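Local coordinates for UPF0135 protein SA1388 (Staphylococcus aureus subsp. aureus, PDB 3LNL) that is of unknown function but holds a dinuclear zinc centre within a toroid-shaped homohexamer of the NIF3 family, at residues 51-56 and 63-68; 47-52 and 89-94; 69-74 and 96-101. The protein carries 2 engineered substitutions. All coordinates share one frame; numbering follows the deposited sequence.

Contact 1. Residues 51-56 and 63-68. With ZN (zinc ion), chain G.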
ATOM      1  N   LEU B  51      -5.590  17.113  33.353  1.00 12.30           N
ATOM      2  CA  LEU B  51      -5.314  16.854  34.790  1.00 13.12           C
ATOM      3  C   LEU B  51      -6.300  17.593  35.685  1.00 13.07           C
ATOM      4  O   LEU B  51      -6.757  17.064  36.729  1.00 12.83           O
ATOM      5  CB  LEU B  51      -3.892  17.236  35.175  1.00 14.33           C
ATOM      6  CG  LEU B  51      -3.322  16.819  36.563  1.00 17.39           C
ATOM      7  CD1 LEU B  51      -3.218  15.345  36.668  1.00 15.03           C
ATOM      8  CD2 LEU B  51      -1.932  17.458  36.761  1.00 21.60           C
ATOM      9  N   GLU B  52      -6.632  18.834  35.316  0.60 13.97           N
ATOM     10  CA  GLU B  52      -7.590  19.627  36.118  0.60 13.06           C
ATOM     11  C   GLU B  52      -8.954  18.940  36.161  0.60 12.52           C
ATOM     12  O   GLU B  52      -9.616  18.946  37.194  0.60 12.44           O
ATOM     13  CB  GLU B  52      -7.710  21.082  35.617  0.60 14.18           C
ATOM     14  CG  GLU B  52      -6.443  21.948  35.904  0.60 16.21           C
ATOM     15  CD  GLU B  52      -6.490  23.390  35.340  0.60 22.18           C
ATOM     16  OE1 GLU B  52      -7.289  23.713  34.417  0.60 23.05           O
ATOM     17  OE2 GLU B  52      -5.679  24.220  35.829  0.60 26.94           O
ATOM     18  N   VAL B  53      -9.357  18.296  35.063  1.00 12.14           N
ATOM     19  CA  VAL B  53     -10.640  17.595  35.046  1.00 11.66           C
ATOM     20  C   VAL B  53     -10.619  16.397  36.032  1.00 12.41           C
ATOM     21  O   VAL B  53     -11.588  16.163  36.765  1.00 12.24           O
ATOM     22  CB  VAL B  53     -11.031  17.163  33.631  1.00 12.03           C
ATOM     23  CG1 VAL B  53     -12.281  16.187  33.650  1.00 12.40           C
ATOM     24  CG2 VAL B  53     -11.312  18.414  32.797  1.00 11.51           C
ATOM     25  N   VAL B  54      -9.509  15.684  36.067  1.00 11.89           N
ATOM     26  CA  VAL B  54      -9.361  14.569  36.967  1.00 12.59           C
ATOM     27  C   VAL B  54      -9.423  15.072  38.428  1.00 13.74           C
ATOM     28  O   VAL B  54     -10.123  14.474  39.242  1.00 13.35           O
ATOM     29  CB  VAL B  54      -8.062  13.762  36.692  1.00 13.08           C
ATOM     30  CG1 VAL B  54      -7.960  12.572  37.648  1.00 10.57           C
ATOM     31  CG2 VAL B  54      -8.020  13.316  35.233  1.00  8.46           C
ATOM     32  N   ASN B  55      -8.772  16.207  38.707  1.00 14.48           N
ATOM     33  CA  ASN B  55      -8.759  16.791  40.045  1.00 15.27           C
ATOM     34  C   ASN B  55     -10.136  17.210  40.428  1.00 14.18           C
ATOM     35  O   ASN B  55     -10.522  17.087  41.584  1.00 14.40           O
ATOM     36  CB  ASN B  55      -7.812  17.988  40.116  1.00 15.70           C
ATOM     37  CG  ASN B  55      -6.337  17.575  40.079  1.00 19.80           C
ATOM     38  OD1 ASN B  55      -5.998  16.470  40.464  1.00 23.87           O
ATOM     39  ND2 ASN B  55      -5.467  18.502  39.709  1.00 21.86           N
ATOM     40  N   GLU B  56     -10.877  17.744  39.462  1.00 13.68           N
ATOM     41  CA  GLU B  56     -12.271  18.150  39.691  1.00 13.61           C
ATOM     42  C   GLU B  56     -13.179  16.923  40.029  1.00 12.81           C
ATOM     43  O   GLU B  56     -14.000  16.981  40.943  1.00 12.92           O
ATOM     44  CB  GLU B  56     -12.785  18.922  38.454  1.00 14.03           C
ATOM     45  CG  GLU B  56     -14.283  19.355  38.454  1.00 16.07           C
ATOM     46  CD  GLU B  56     -14.704  19.912  37.099  1.00 16.37           C
ATOM     47  OE1 GLU B  56     -15.670  20.642  37.089  1.00 19.05           O
ATOM     48  OE2 GLU B  56     -14.082  19.628  36.021  1.00 16.47           O
ATOM     49  N   ASN B  63     -16.405   9.100  40.361  1.00 12.86           N
ATOM     50  CA  ASN B  63     -15.400   8.131  39.922  1.00 12.16           C
ATOM     51  C   ASN B  63     -15.500   7.807  38.454  1.00 11.98           C
ATOM     52  O   ASN B  63     -14.817   6.891  37.987  1.00 13.33           O
ATOM     53  CB  ASN B  63     -15.427   6.857  40.781  1.00 11.86           C
ATOM     54  CG  ASN B  63     -16.623   5.992  40.478  1.00 12.92           C
ATOM     55  OD1 ASN B  63     -17.536   6.451  39.821  1.00 10.48           O
ATOM     56  ND2 ASN B  63     -16.632   4.741  40.957  1.00 10.27           N
ATOM     57  N   THR B  64     -16.287   8.579  37.704  1.00 11.71           N
ATOM     58  CA  THR B  64     -16.473   8.330  36.278  1.00 11.32           C
ATOM     59  C   THR B  64     -16.434   9.633  35.507  1.00 12.86           C
ATOM     60  O   THR B  64     -17.164  10.603  35.858  1.00 12.35           O
ATOM     61  CB  THR B  64     -17.809   7.600  36.016  1.00 13.09           C
ATOM     62  OG1 THR B  64     -17.837   6.414  36.810  1.00 12.17           O
ATOM     63  CG2 THR B  64     -18.017   7.232  34.507  1.00  8.72           C
ATOM     64  N   ILE B  65     -15.585   9.653  34.464  1.00 11.55           N
ATOM     65  CA  ILE B  65     -15.478  10.771  33.558  1.00 11.91           C
ATOM     66  C   ILE B  65     -15.854  10.243  32.203  1.00 12.04           C
ATOM     67  O   ILE B  65     -15.335   9.204  31.783  1.00 12.99           O
ATOM     68  CB  ILE B  65     -14.065  11.422  33.541  1.00 12.29           C
ATOM     69  CG1 ILE B  65     -13.747  11.946  34.953  1.00 12.21           C
ATOM     70  CG2 ILE B  65     -13.922  12.574  32.446  1.00  8.88           C
ATOM     71  CD1 ILE B  65     -12.288  12.383  35.189  1.00 10.87           C
ATOM     72  N   ILE B  66     -16.772  10.951  31.533  1.00 11.39           N
ATOM     73  CA  ILE B  66     -17.036  10.722  30.126  1.00 11.98           C
ATOM     74  C   ILE B  66     -16.526  11.933  29.301  1.00 12.84           C
ATOM     75  O   ILE B  66     -17.046  13.052  29.425  1.00 12.07           O
ATOM     76  CB  ILE B  66     -18.532  10.552  29.830  1.00 11.47           C
ATOM     77  CG1 ILE B  66     -19.139   9.403  30.624  1.00 12.61           C
ATOM     78  CG2 ILE B  66     -18.703  10.260  28.266  1.00  9.79           C
ATOM     79  CD1 ILE B  66     -20.669   9.271  30.484  1.00 14.24           C
ATOM     80  N   SER B  67     -15.520  11.705  28.464  1.00 12.95           N
ATOM     81  CA  SER B  67     -14.978  12.751  27.631  1.00 13.46           C
ATOM     82  C   SER B  67     -15.399  12.509  26.189  1.00 13.31           C
ATOM     83  O   SER B  67     -15.796  11.398  25.833  1.00 14.59           O
ATOM     84  CB  SER B  67     -13.435  12.813  27.741  1.00 13.39           C
ATOM     85  OG  SER B  67     -12.818  11.684  27.094  1.00 14.06           O
ATOM     86  N   HIS B  68     -15.345  13.568  25.381  1.00 12.94           N
ATOM     87  CA  HIS B  68     -15.522  13.431  23.957  1.00 13.30           C
ATOM     88  C   HIS B  68     -14.222  12.910  23.334  1.00 12.33           C
ATOM     89  O   HIS B  68     -14.202  11.855  22.703  1.00 13.54           O
ATOM     90  CB  HIS B  68     -15.919  14.756  23.320  1.00 13.37           C
ATOM     91  CG  HIS B  68     -16.181  14.669  21.856  1.00 12.48           C
ATOM     92  ND1 HIS B  68     -16.917  13.655  21.289  1.00 12.13           N
ATOM     93  CD2 HIS B  68     -15.802  15.470  20.836  1.00 15.46           C
ATOM     94  CE1 HIS B  68     -17.031  13.874  19.991  1.00 15.27           C
ATOM     95  NE2 HIS B  68     -16.264  14.903  19.666  1.00 15.16           N
TER
HETATM   96 ZN    ZN G 402     -15.947  15.675  17.611  0.50 23.93          ZN
HETATM   97  O   HOH W   1     -13.920  15.221  17.818  1.00 12.36           O
HETATM   98  O   HOH W   2     -15.088  16.347  15.709  1.00 12.58           O

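Contact 2. Residues 47-52 and 89-94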
ATOM      1  N   LEU B  47     -14.747  17.676  27.547  1.00 11.72           N
ATOM      2  CA  LEU B  47     -14.318  17.587  26.163  1.00 12.00           C
ATOM      3  C   LEU B  47     -13.008  16.798  26.107  1.00 11.19           C
ATOM      4  O   LEU B  47     -12.908  15.751  25.422  1.00 12.49           O
ATOM      5  CB  LEU B  47     -14.157  18.998  25.544  1.00 11.89           C
ATOM      6  CG  LEU B  47     -13.514  19.139  24.178  1.00 12.71           C
ATOM      7  CD1 LEU B  47     -14.343  18.316  23.147  1.00 14.44           C
ATOM      8  CD2 LEU B  47     -13.379  20.627  23.735  1.00  8.39           C
ATOM      9  N   ASP B  48     -12.007  17.300  26.821  1.00 11.01           N
ATOM     10  CA  ASP B  48     -10.713  16.692  26.963  1.00 11.98           C
ATOM     11  C   ASP B  48     -10.546  16.418  28.457  1.00 12.82           C
ATOM     12  O   ASP B  48     -10.808  17.316  29.291  1.00 11.87           O
ATOM     13  CB  ASP B  48      -9.596  17.647  26.539  1.00 12.56           C
ATOM     14  CG  ASP B  48      -9.500  17.775  25.011  1.00 15.11           C
ATOM     15  OD1 ASP B  48      -9.212  16.763  24.374  1.00 17.69           O
ATOM     16  OD2 ASP B  48      -9.666  18.884  24.492  1.00 14.49           O
ATOM     17  N   CYS B  49     -10.078  15.205  28.766  1.00 12.45           N
ATOM     18  CA  CYS B  49      -9.824  14.803  30.167  1.00 12.13           C
ATOM     19  C   CYS B  49      -8.421  15.243  30.563  1.00 12.34           C
ATOM     20  O   CYS B  49      -7.477  14.472  30.425  1.00 12.87           O
ATOM     21  CB  CYS B  49      -9.930  13.315  30.316  1.00 12.49           C
ATOM     22  SG  CYS B  49      -9.745  12.820  32.069  1.00 14.92           S
ATOM     23  N   THR B  50      -8.274  16.522  30.948  1.00 12.03           N
ATOM     24  CA  THR B  50      -6.990  17.065  31.346  1.00 11.66           C
ATOM     25  C   THR B  50      -6.764  16.749  32.837  1.00 12.34           C
ATOM     26  O   THR B  50      -7.693  16.246  33.554  1.00 10.52           O
ATOM     27  CB  THR B  50      -6.963  18.577  31.189  1.00 12.79           C
ATOM     28  OG1 THR B  50      -7.894  19.148  32.107  1.00 11.42           O
ATOM     29  CG2 THR B  50      -7.315  18.990  29.723  1.00 10.17           C
ATOM     30  N   LEU B  51      -5.590  17.113  33.353  1.00 12.30           N
ATOM     31  CA  LEU B  51      -5.314  16.854  34.790  1.00 13.12           C
ATOM     32  C   LEU B  51      -6.300  17.593  35.685  1.00 13.07           C
ATOM     33  O   LEU B  51      -6.757  17.064  36.729  1.00 12.83           O
ATOM     34  CB  LEU B  51      -3.892  17.236  35.175  1.00 14.33           C
ATOM     35  CG  LEU B  51      -3.322  16.819  36.563  1.00 17.39           C
ATOM     36  CD1 LEU B  51      -3.218  15.345  36.668  1.00 15.03           C
ATOM     37  CD2 LEU B  51      -1.932  17.458  36.761  1.00 21.60           C
ATOM     38  N   GLU B  52      -6.632  18.834  35.316  0.60 13.97           N
ATOM     39  CA  GLU B  52      -7.590  19.627  36.118  0.60 13.06           C
ATOM     40  C   GLU B  52      -8.954  18.940  36.161  0.60 12.52           C
ATOM     41  O   GLU B  52      -9.616  18.946  37.194  0.60 12.44           O
ATOM     42  CB  GLU B  52      -7.710  21.082  35.617  0.60 14.18           C
ATOM     43  CG  GLU B  52      -6.443  21.948  35.904  0.60 16.21           C
ATOM     44  CD  GLU B  52      -6.490  23.390  35.340  0.60 22.18           C
ATOM     45  OE1 GLU B  52      -7.289  23.713  34.417  0.60 23.05           O
ATOM     46  OE2 GLU B  52      -5.679  24.220  35.829  0.60 26.94           O
ATOM     47  N   ARG B  89      -2.072   7.874  34.976  1.00 11.70           N
ATOM     48  CA  ARG B  89      -1.676   7.362  36.297  1.00 11.45           C
ATOM     49  C   ARG B  89      -2.566   7.915  37.425  1.00 11.76           C
ATOM     50  O   ARG B  89      -2.929   7.192  38.334  1.00 11.97           O
ATOM     51  CB  ARG B  89      -0.196   7.654  36.611  1.00 10.97           C
ATOM     52  CG  ARG B  89       0.799   6.956  35.640  1.00 10.38           C
ATOM     53  CD  ARG B  89       2.205   7.514  35.713  1.00  8.69           C
ATOM     54  NE  ARG B  89       2.717   7.426  37.074  1.00  9.29           N
ATOM     55  CZ  ARG B  89       3.221   6.335  37.641  1.00 12.20           C
ATOM     56  NH1 ARG B  89       3.429   5.185  36.958  1.00 11.38           N
ATOM     57  NH2 ARG B  89       3.601   6.399  38.886  1.00  9.51           N
ATOM     58  N   LYS B  90      -2.922   9.186  37.351  1.00 11.14           N
ATOM     59  CA  LYS B  90      -3.765   9.756  38.373  1.00 13.15           C
ATOM     60  C   LYS B  90      -5.161   9.117  38.363  1.00 12.29           C
ATOM     61  O   LYS B  90      -5.698   8.845  39.429  1.00 11.54           O
ATOM     62  CB  LYS B  90      -3.818  11.290  38.262  1.00 13.33           C
ATOM     63  CG  LYS B  90      -4.561  11.961  39.478  1.00 19.32           C
ATOM     64  CD  LYS B  90      -3.899  13.246  39.914  1.00 22.69           C
ATOM     65  CE  LYS B  90      -4.342  13.758  41.275  1.00 26.12           C
ATOM     66  NZ  LYS B  90      -3.856  15.176  41.339  1.00 28.01           N
ATOM     67  N   LEU B  91      -5.714   8.855  37.176  1.00 12.21           N
ATOM     68  CA  LEU B  91      -7.030   8.177  37.036  1.00 12.25           C
ATOM     69  C   LEU B  91      -6.961   6.835  37.744  1.00 12.09           C
ATOM     70  O   LEU B  91      -7.805   6.491  38.569  1.00 12.35           O
ATOM     71  CB  LEU B  91      -7.404   7.980  35.540  1.00 11.40           C
ATOM     72  CG  LEU B  91      -7.781   9.266  34.809  1.00 11.74           C
ATOM     73  CD1 LEU B  91      -7.709   9.173  33.241  1.00 10.88           C
ATOM     74  CD2 LEU B  91      -9.179   9.732  35.292  1.00  7.11           C
ATOM     75  N   ILE B  92      -5.903   6.090  37.422  1.00 11.55           N
ATOM     76  CA  ILE B  92      -5.759   4.752  37.931  1.00 11.40           C
ATOM     77  C   ILE B  92      -5.531   4.761  39.434  1.00 11.74           C
ATOM     78  O   ILE B  92      -6.119   3.986  40.185  1.00 11.36           O
ATOM     79  CB  ILE B  92      -4.646   3.983  37.169  1.00  9.84           C
ATOM     80  CG1 ILE B  92      -5.104   3.766  35.726  1.00 12.05           C
ATOM     81  CG2 ILE B  92      -4.368   2.635  37.854  1.00 10.59           C
ATOM     82  CD1 ILE B  92      -3.976   3.280  34.718  1.00  6.78           C
ATOM     83  N   GLN B  93      -4.702   5.660  39.884  1.00 11.23           N
ATOM     84  CA  GLN B  93      -4.366   5.650  41.259  1.00 13.96           C
ATOM     85  C   GLN B  93      -5.552   6.062  42.146  1.00 14.80           C
ATOM     86  O   GLN B  93      -5.624   5.617  43.287  1.00 12.91           O
ATOM     87  CB  GLN B  93      -3.154   6.548  41.495  1.00 14.89           C
ATOM     88  CG  GLN B  93      -1.908   5.811  41.045  1.00 18.97           C
ATOM     89  CD  GLN B  93      -0.643   6.483  41.406  1.00 26.76           C
ATOM     90  OE1 GLN B  93      -0.533   7.698  41.263  1.00 29.68           O
ATOM     91  NE2 GLN B  93       0.382   5.679  41.792  1.00 27.67           N
ATOM     92  N   HIS B  94      -6.463   6.866  41.596  1.00 13.66           N
ATOM     93  CA  HIS B  94      -7.677   7.261  42.305  1.00 14.46           C
ATOM     94  C   HIS B  94      -8.911   6.458  41.934  1.00 15.10           C
ATOM     95  O   HIS B  94     -10.018   6.857  42.278  1.00 14.95           O
ATOM     96  CB  HIS B  94      -7.930   8.748  42.074  1.00 14.22           C
ATOM     97  CG  HIS B  94      -6.935   9.619  42.775  1.00 15.01           C
ATOM     98  ND1 HIS B  94      -7.174  10.149  44.032  1.00 16.37           N
ATOM     99  CD2 HIS B  94      -5.668   9.981  42.441  1.00 14.45           C
ATOM    100  CE1 HIS B  94      -6.108  10.830  44.420  1.00 18.54           C
ATOM    101  NE2 HIS B  94      -5.174  10.732  43.484  1.00 17.49           N
TER

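Contact 3. Residues 69-74 and 96-101. With ZN (zinc ion), chain F.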
ATOM      1  N   HIS B  69     -13.127  13.610  23.574  1.00 11.53           N
ATOM      2  CA  HIS B  69     -11.867  13.237  22.980  1.00 11.31           C
ATOM      3  C   HIS B  69     -11.254  12.081  23.782  1.00 11.77           C
ATOM      4  O   HIS B  69     -11.241  12.125  25.017  1.00 12.49           O
ATOM      5  CB  HIS B  69     -10.916  14.399  22.925  1.00 11.12           C
ATOM      6  CG  HIS B  69     -11.326  15.471  21.956  1.00 10.43           C
ATOM      7  ND1 HIS B  69     -10.992  16.798  22.138  1.00 10.66           N
ATOM      8  CD2 HIS B  69     -12.048  15.417  20.819  1.00 10.84           C
ATOM      9  CE1 HIS B  69     -11.482  17.509  21.137  1.00 13.94           C
ATOM     10  NE2 HIS B  69     -12.056  16.688  20.278  1.00 14.67           N
ATOM     11  N   PRO B  70     -10.716  11.084  23.098  1.00 12.22           N
ATOM     12  CA  PRO B  70     -10.140   9.933  23.791  1.00 13.20           C
ATOM     13  C   PRO B  70      -8.755  10.298  24.331  1.00 14.33           C
ATOM     14  O   PRO B  70      -7.865  10.716  23.601  1.00 14.46           O
ATOM     15  CB  PRO B  70     -10.084   8.853  22.686  1.00 13.18           C
ATOM     16  CG  PRO B  70     -10.047   9.589  21.439  1.00 15.48           C
ATOM     17  CD  PRO B  70     -10.753  10.881  21.647  1.00 12.47           C
ATOM     18  N   LEU B  71      -8.555  10.129  25.629  1.00 16.05           N
ATOM     19  CA  LEU B  71      -7.298  10.488  26.245  1.00 15.89           C
ATOM     20  C   LEU B  71      -6.192   9.577  25.703  1.00 17.56           C
ATOM     21  O   LEU B  71      -5.029   9.993  25.609  1.00 17.00           O
ATOM     22  CB  LEU B  71      -7.411  10.332  27.749  1.00 15.22           C
ATOM     23  CG  LEU B  71      -6.214  10.667  28.633  1.00 14.37           C
ATOM     24  CD1 LEU B  71      -5.799  12.169  28.454  1.00 13.40           C
ATOM     25  CD2 LEU B  71      -6.497  10.323  30.090  1.00  9.42           C
ATOM     26  N   ILE B  72      -6.555   8.334  25.423  1.00 17.53           N
ATOM     27  CA  ILE B  72      -5.641   7.392  24.755  1.00 19.53           C
ATOM     28  C   ILE B  72      -6.170   7.252  23.359  1.00 21.25           C
ATOM     29  O   ILE B  72      -7.316   6.852  23.168  1.00 20.09           O
ATOM     30  CB  ILE B  72      -5.579   6.022  25.432  1.00 19.00           C
ATOM     31  CG1 ILE B  72      -5.058   6.161  26.862  1.00 19.44           C
ATOM     32  CG2 ILE B  72      -4.644   5.011  24.591  1.00 19.41           C
ATOM     33  CD1 ILE B  72      -5.240   4.860  27.711  1.00 19.15           C
ATOM     34  N   PHE B  73      -5.383   7.661  22.384  1.00 24.61           N
ATOM     35  CA  PHE B  73      -5.822   7.583  21.000  1.00 28.68           C
ATOM     36  C   PHE B  73      -4.951   6.608  20.267  1.00 30.96           C
ATOM     37  O   PHE B  73      -5.367   5.485  20.027  1.00 32.94           O
ATOM     38  CB  PHE B  73      -5.885   8.956  20.348  1.00 28.94           C
ATOM     39  CG  PHE B  73      -6.370   8.920  18.952  1.00 32.85           C
ATOM     40  CD1 PHE B  73      -7.605   8.347  18.639  1.00 37.37           C
ATOM     41  CD2 PHE B  73      -5.599   9.457  17.925  1.00 39.21           C
ATOM     42  CE1 PHE B  73      -8.060   8.293  17.342  1.00 39.83           C
ATOM     43  CE2 PHE B  73      -6.050   9.401  16.573  1.00 41.51           C
ATOM     44  CZ  PHE B  73      -7.269   8.815  16.288  1.00 42.21           C
ATOM     45  N   LYS B  74      -3.725   6.971  19.958  1.00 33.22           N
ATOM     46  CA  LYS B  74      -2.827   5.951  19.469  1.00 35.26           C
ATOM     47  C   LYS B  74      -2.240   5.293  20.731  1.00 35.52           C
ATOM     48  O   LYS B  74      -2.057   5.920  21.777  1.00 36.61           O
ATOM     49  CB  LYS B  74      -1.804   6.545  18.496  1.00 35.64           C
ATOM     50  CG  LYS B  74      -2.516   7.221  17.316  1.00 39.67           C
ATOM     51  CD  LYS B  74      -1.879   6.960  15.946  1.00 45.86           C
ATOM     52  CE  LYS B  74      -2.860   7.235  14.773  1.00 48.52           C
ATOM     53  NZ  LYS B  74      -3.214   8.699  14.584  1.00 52.05           N
ATOM     54  N   ILE B  96     -10.516   6.192  39.179  1.00 14.42           N
ATOM     55  CA  ILE B  96     -11.407   6.916  38.327  1.00 13.15           C
ATOM     56  C   ILE B  96     -11.461   6.209  36.970  1.00 13.71           C
ATOM     57  O   ILE B  96     -10.431   5.803  36.374  1.00 13.88           O
ATOM     58  CB  ILE B  96     -10.959   8.373  38.097  1.00 14.26           C
ATOM     59  CG1 ILE B  96     -10.601   9.088  39.412  1.00 16.83           C
ATOM     60  CG2 ILE B  96     -12.046   9.133  37.311  1.00 11.45           C
ATOM     61  CD1 ILE B  96     -11.724   9.427  40.298  1.00 17.38           C
ATOM     62  N   ASN B  97     -12.680   6.036  36.496  1.00 12.91           N
ATOM     63  CA  ASN B  97     -12.950   5.429  35.237  1.00 12.22           C
ATOM     64  C   ASN B  97     -13.189   6.501  34.167  1.00 11.68           C
ATOM     65  O   ASN B  97     -13.894   7.476  34.411  1.00 13.04           O
ATOM     66  CB  ASN B  97     -14.212   4.571  35.353  1.00 12.26           C
ATOM     67  CG  ASN B  97     -14.159   3.616  36.494  1.00 14.35           C
ATOM     68  OD1 ASN B  97     -13.481   2.602  36.407  1.00 14.73           O
ATOM     69  ND2 ASN B  97     -14.879   3.927  37.582  1.00 10.98           N
ATOM     70  N   LEU B  98     -12.659   6.272  32.971  1.00 10.70           N
ATOM     71  CA  LEU B  98     -12.723   7.217  31.873  1.00 11.48           C
ATOM     72  C   LEU B  98     -13.309   6.516  30.661  1.00 11.26           C
ATOM     73  O   LEU B  98     -12.722   5.559  30.155  1.00 11.57           O
ATOM     74  CB  LEU B  98     -11.322   7.784  31.528  1.00 11.07           C
ATOM     75  CG  LEU B  98     -11.319   8.731  30.300  1.00 14.67           C
ATOM     76  CD1 LEU B  98     -12.221  10.007  30.566  1.00 13.09           C
ATOM     77  CD2 LEU B  98      -9.912   9.139  29.868  1.00 15.13           C
ATOM     78  N   ILE B  99     -14.425   7.039  30.183  1.00 10.33           N
ATOM     79  CA  ILE B  99     -15.080   6.552  28.967  1.00 11.94           C
ATOM     80  C   ILE B  99     -15.013   7.653  27.903  1.00 11.82           C
ATOM     81  O   ILE B  99     -15.213   8.823  28.211  1.00 13.03           O
ATOM     82  CB  ILE B  99     -16.594   6.257  29.271  1.00 12.03           C
ATOM     83  CG1 ILE B  99     -16.709   5.110  30.302  1.00 11.79           C
ATOM     84  CG2 ILE B  99     -17.424   6.040  27.957  1.00 11.58           C
ATOM     85  CD1 ILE B  99     -18.146   5.051  31.045  1.00  8.58           C
ATOM     86  N   ALA B 100     -14.701   7.274  26.667  1.00 11.56           N
ATOM     87  CA  ALA B 100     -14.666   8.197  25.579  1.00 12.30           C
ATOM     88  C   ALA B 100     -15.871   7.938  24.674  1.00 12.41           C
ATOM     89  O   ALA B 100     -16.079   6.812  24.166  1.00 13.39           O
ATOM     90  CB  ALA B 100     -13.371   8.033  24.722  1.00 12.36           C
ATOM     91  N   MET B 101     -16.650   8.983  24.467  1.00 12.93           N
ATOM     92  CA  MET B 101     -17.735   8.972  23.483  1.00 13.03           C
ATOM     93  C   MET B 101     -17.322   9.959  22.423  1.00 12.90           C
ATOM     94  O   MET B 101     -17.679  11.168  22.497  1.00 11.57           O
ATOM     95  CB  MET B 101     -19.067   9.347  24.173  1.00 12.31           C
ATOM     96  CG  MET B 101     -19.567   8.247  25.167  1.00 15.28           C
ATOM     97  SD  MET B 101     -21.090   8.814  25.931  1.00 16.65           S
ATOM     98  CE  MET B 101     -22.279   8.388  24.624  1.00 14.60           C
TER
HETATM   99 ZN    ZN F 401     -12.722  16.987  18.174  0.50 22.70          ZN
HETATM  100  O   HOH W   3     -10.919  15.737  17.712  1.00 10.50           O
HETATM  101  O   HOH W   4     -12.889  16.997  15.955  1.00 12.13           O
HETATM  102  O   HOH W   1     -13.920  15.221  17.818  1.00 12.36           O

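Contact 1. Residues 51-56 and 63-68
Val53 and Ile65 meet as purely aliphatic side chains, and the flat groups of 63-68 lie at its two ends. At the start, Thr64 OG1 donates to Asn63 OD1 from above the carbonyl plane, 53° out of it and not on a lone pair. At the far end, NE2 of the His68 ring binds a zinc ion at 2.2 Å. CD2 and CE1 of the same ring are equally far from the ion, which therefore lies evenly between the two carbons. The ND1 bond to Met101 O and the metal bond at NE2 together hold the ring's rotation, while the ring of His102 packs edge-to-face with it. Asp106, Glu333 and two waters also bind this zinc.

The packing itself centres on Ile65, whose CB points at helix 51-60. Its extended outer chain (chi2 169°) carries CD1 up to the helix, 4.1 Å from CA of Val54 and equally close to CG1 of Val53. The side chains of Val53 and Ile65 cross obliquely, and Ile65 CG2 also lies 4.1 Å from Val53 CG1. That branch of Val53 lies opposite its own backbone N (chi1 170°). Val54 adds CG2, a looser 4.4 Å from CD1 of Ile65.

All three residues are buried, and no hydrogen bond links the segments. This is helix-on-sheet packing inside the beta-alpha-beta unit of strand 43-46, helix 51-60 and strand 64-67, the same segment carrying the zinc ligand His68.

Contact 2. Residues 47-52 and 89-94
Leu51 and Lys90 make the closest approach here: CD1 of the leucine rests 3.9 Å from CD of the lysine, and the two side chains cross at about a right angle. Beside them a second, more buried pair forms, in which Cys49 SG lies 4.3 Å from CD1 of Leu91. Lys90 takes part through its methylene chain, which is bent at chi2 (141°), while its NZ reaches on to hydrogen-bond Asn55 OD1 on helix 51-60.

An inverse gamma turn pivots on Cys49, with a weak bond from Thr50 N back to Asp48 O. Thr50 then takes the N-cap position of helix 51-60, with a weak bond from Val53 N to its OG1. Around the sulfur stand Val54, Ile65 and Leu98. Asp48, one residue earlier, binds His69 ND1 through OD1 and His312 of a neighbouring subunit through OD2, whereas Ile92 and Gln93 face a different neighbouring subunit, where Gln93 NE2 bonds Ile92 O of that chain.

No hydrogen bond crosses between the segments. The thiol sits among apolar groups and acts here as a hydrophobic one, and the lysine combines both roles: its carbon chain packs against leucine while its NZ, probably charged, is bonded by the amide oxygen of Asn55.

Contact 3. Residues 69-74 and 96-101
Leu71 and Leu98 cross at about a right angle, each pointing its CB toward the opposite segment. The CD2 methyl of Leu98 bears on two atoms of Leu71 at once, 3.5 Å from CB and 3.6 Å from CD2, the first of these tighter than usual for carbons. In Leu98, CG lies opposite the backbone N (chi1 176°), and the CD2 branch does all the touching. Two residues along, Ala100 offers its lone methyl: CB comes obliquely over the CA-CB side of the Pro70 ring, 3.9 Å from CA and 4.0 Å from CB, where the two backbones come closest.

His69 turns the other way, its CB directed away from the strand. NE2 binds a zinc ion at 2.2 Å, with water 1 in the ring plane at its edge. Glu333, His330 and waters are further ligands, and ND1 is held by Asp48 OD1, a second-shell carboxylate that fixes the ring.

The loop 69-74 thus lies on one side of strand 97-100. Leu71 also packs on Tyr84, Ile87 and Leu91 of helix 83-93, Leu98 touches Ile65 of the adjacent strand 64-67, and Ile99 packs instead on Leu10, Met11 and Leu14 of helix 7-17.

All three contacts fall in one sheet-and-helix region on the same side of the chain's centre. Contacts 1 and 2 have centres about 6 Å apart and share helix 51-60; contact 3 lies about 10 Å from each. Strands 64-67 and 97-100 are parallel neighbours, so contacts 1 and 3 both reach the same sheet and are joined by the backbone bond between Ile65 N and Asn97 O. Along the chain contacts 1 and 2 start together, sharing Leu51 and Glu52; contact 1 closes before contact 3 opens, whereas the segments of contacts 2 and 3 alternate. Contacts 1 and 3 each carry one histidine of the dinuclear zinc centre and share water 1, which lies between the two metals.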